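PDB 3RY0: putative tautomerase from Streptomyces achromogenes, which is a putative tautomerase, a small beta-alpha-beta protein of the MIF clan that assembles as a hexamer. Local coordinates for residues T6-R11 and E48-G53. Numbering follows the deposited sequence.
Sequences TLLEGR and ERWFVG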
loop_
_atom_site.group_PDB
_atom_site.type_symbol
_atom_site.label_atom_id
_atom_site.label_comp_id
_atom_site.label_asym_id
_atom_site.label_seq_id
_atom_site.Cartn_x
_atom_site.Cartn_y
_atom_site.Cartn_z
ATOM N N THR A 6 -3.886 -3.751 8.331
ATOM C CA THR A 6 -2.850 -4.774 8.452
ATOM C C THR A 6 -2.857 -5.283 9.922
ATOM O O THR A 6 -2.671 -4.476 10.825
ATOM C CB THR A 6 -1.494 -4.110 8.139
ATOM O OG1 THR A 6 -1.516 -3.505 6.836
ATOM C CG2 THR A 6 -0.359 -5.188 8.117
ATOM N N LEU A 7 -3.067 -6.572 10.054
ATOM C CA LEU A 7 -3.189 -7.224 11.369
ATOM C C LEU A 7 -2.253 -8.319 11.482
ATOM O O LEU A 7 -1.976 -8.941 10.498
ATOM C CB LEU A 7 -4.558 -7.956 11.517
ATOM C CG LEU A 7 -5.842 -7.168 11.395
ATOM C CD1 LEU A 7 -7.046 -8.085 11.732
ATOM C CD2 LEU A 7 -5.783 -5.945 12.398
ATOM N N LEU A 8 -1.803 -8.685 12.682
ATOM C CA LEU A 8 -1.123 -9.991 12.854
ATOM C C LEU A 8 -2.044 -11.126 12.619
ATOM O O LEU A 8 -3.264 -11.051 13.035
ATOM C CB LEU A 8 -0.604 -10.152 14.258
ATOM C CG LEU A 8 0.606 -9.358 14.586
ATOM C CD1 LEU A 8 0.802 -9.290 16.163
ATOM C CD2 LEU A 8 1.882 -9.998 13.982
ATOM N N GLU A 9 -1.510 -12.212 12.074
ATOM C CA GLU A 9 -2.185 -13.501 12.022
ATOM C C GLU A 9 -2.718 -13.910 13.392
ATOM O O GLU A 9 -2.194 -13.583 14.433
ATOM C CB GLU A 9 -1.243 -14.620 11.442
ATOM C CG GLU A 9 -1.049 -14.560 9.959
ATOM C CD GLU A 9 -0.113 -15.629 9.396
ATOM O OE1 GLU A 9 0.510 -16.387 10.191
ATOM O OE2 GLU A 9 0.049 -15.702 8.183
ATOM N N GLY A 10 -3.804 -14.660 13.280
ATOM C CA GLY A 10 -4.334 -15.391 14.393
ATOM C C GLY A 10 -5.641 -14.826 14.922
ATOM O O GLY A 10 -6.052 -15.251 16.022
ATOM N N ARG A 11 -6.288 -13.859 14.243
ATOM C CA ARG A 11 -7.588 -13.351 14.783
ATOM C C ARG A 11 -8.631 -14.312 14.358
ATOM O O ARG A 11 -8.520 -14.975 13.314
ATOM C CB ARG A 11 -8.041 -12.032 14.160
ATOM C CG ARG A 11 -7.424 -10.822 14.605
ATOM C CD ARG A 11 -7.670 -10.680 16.003
ATOM N NE ARG A 11 -6.753 -9.761 16.578
ATOM C CZ ARG A 11 -6.897 -9.249 17.785
ATOM N NH1 ARG A 11 -7.946 -9.612 18.537
ATOM N NH2 ARG A 11 -5.979 -8.413 18.265
ATOM N N GLU A 48 6.618 -13.403 12.181
ATOM C CA GLU A 48 8.032 -13.411 11.786
ATOM C C GLU A 48 8.290 -12.340 10.777
ATOM O O GLU A 48 9.448 -12.027 10.494
ATOM C CB GLU A 48 8.422 -14.765 11.152
ATOM C CG GLU A 48 8.355 -15.938 12.080
ATOM C CD GLU A 48 6.989 -16.455 12.383
ATOM O OE1 GLU A 48 6.018 -16.171 11.593
ATOM O OE2 GLU A 48 6.921 -17.115 13.458
ATOM N N ARG A 49 7.234 -11.702 10.229
ATOM C CA ARG A 49 7.401 -10.722 9.155
ATOM C C ARG A 49 6.941 -9.359 9.573
ATOM O O ARG A 49 6.842 -8.416 8.734
ATOM C CB ARG A 49 6.690 -11.188 7.900
ATOM C CG ARG A 49 7.282 -12.435 7.330
ATOM C CD ARG A 49 6.683 -12.748 5.953
ATOM N NE ARG A 49 7.171 -14.063 5.531
ATOM C CZ ARG A 49 6.466 -14.945 4.813
ATOM N NH1 ARG A 49 5.203 -14.686 4.466
ATOM N NH2 ARG A 49 7.014 -16.125 4.504
ATOM N N TRP A 50 6.725 -9.117 10.860
ATOM C CA TRP A 50 6.329 -7.830 11.440
ATOM C C TRP A 50 7.371 -7.486 12.408
ATOM O O TRP A 50 7.588 -8.290 13.361
ATOM C CB TRP A 50 4.965 -7.980 12.091
ATOM C CG TRP A 50 4.346 -6.708 12.574
ATOM C CD1 TRP A 50 4.885 -5.711 13.381
ATOM C CD2 TRP A 50 3.006 -6.263 12.285
ATOM N NE1 TRP A 50 3.988 -4.696 13.618
ATOM C CE2 TRP A 50 2.809 -5.023 12.934
ATOM C CE3 TRP A 50 1.912 -6.864 11.619
ATOM C CZ2 TRP A 50 1.596 -4.334 12.867
ATOM C CZ3 TRP A 50 0.743 -6.141 11.539
ATOM C CH2 TRP A 50 0.600 -4.897 12.125
ATOM N N PHE A 51 8.044 -6.365 12.245
ATOM C CA PHE A 51 9.173 -5.939 13.178
ATOM C C PHE A 51 8.818 -4.642 13.873
ATOM O O PHE A 51 8.233 -3.727 13.303
ATOM C CB PHE A 51 10.487 -5.748 12.375
ATOM C CG PHE A 51 10.933 -6.997 11.614
ATOM C CD1 PHE A 51 11.961 -7.738 12.155
ATOM C CD2 PHE A 51 10.345 -7.371 10.351
ATOM C CE1 PHE A 51 12.338 -8.863 11.535
ATOM C CE2 PHE A 51 10.698 -8.505 9.741
ATOM C CZ PHE A 51 11.756 -9.321 10.326
ATOM N N VAL A 52 9.197 -4.597 15.180
ATOM C CA VAL A 52 9.186 -3.384 15.972
ATOM C C VAL A 52 10.529 -3.350 16.694
ATOM O O VAL A 52 10.990 -4.351 17.199
ATOM C CB VAL A 52 8.072 -3.467 17.061
ATOM C CG1 VAL A 52 7.944 -2.097 17.829
ATOM C CG2 VAL A 52 6.723 -3.835 16.443
ATOM N N GLY A 53 11.148 -2.177 16.618
ATOM C CA GLY A 53 12.469 -2.101 17.250
ATOM C C GLY A 53 13.483 -2.992 16.617
ATOM O O GLY A 53 14.449 -3.405 17.284
#
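Trp50 reaches across to Thr6 and Leu8, and the contact illustrates how one large aromatic side chain can join two strands too far apart to pair. The short axes of strands 6-8 and 50-52 run nearly perpendicular, at 88°, and approach no closer than 10.1 Å; no hydrogen bond links the two segments.

Apolar contact comes first. Trp50 sends the six-membered part of its indole against strand 6-8, its CG swung opposite the backbone N (chi1 -172°). Leu8 lies over the rim of one indole face, CD2 standing 3.9 Å from Trp50 CE3, while CG sits 4.1 Å above the ring plane. From Thr6 the methyl does the touching: CG2, 3.7 Å from Trp50 CZ3, meets the far end of the ring. Trp50 also packs on Ile41 of the second subunit and Leu2 of the third.

Backbone atoms complete the fit. The carbonyl oxygen Thr6 O lies at the ring edge, close to its plane and 3.5 Å from Trp50 CH2, and Leu7 C approaches Trp50 CZ3 obliquely at 3.7 Å.

The Thr6 hydroxyl turns to other partners: OG1 hydrogen-bonds Arg4 NH1 of the second subunit and, weakly, Glu43 OE1 of its own chain.

Strand 50-52 extends a sheet of the second subunit through an antiparallel ladder, whereas Thr6 pairs with a strand of the third. The tryptophan thus ties the beta-alpha-beta core to the hairpin of strands 50-52 and 55-56, where strands of neighbouring subunits carry the sheets on across the interfaces, an arrangement in keeping with the hexameric small-subunit members of the tautomerase superfamily.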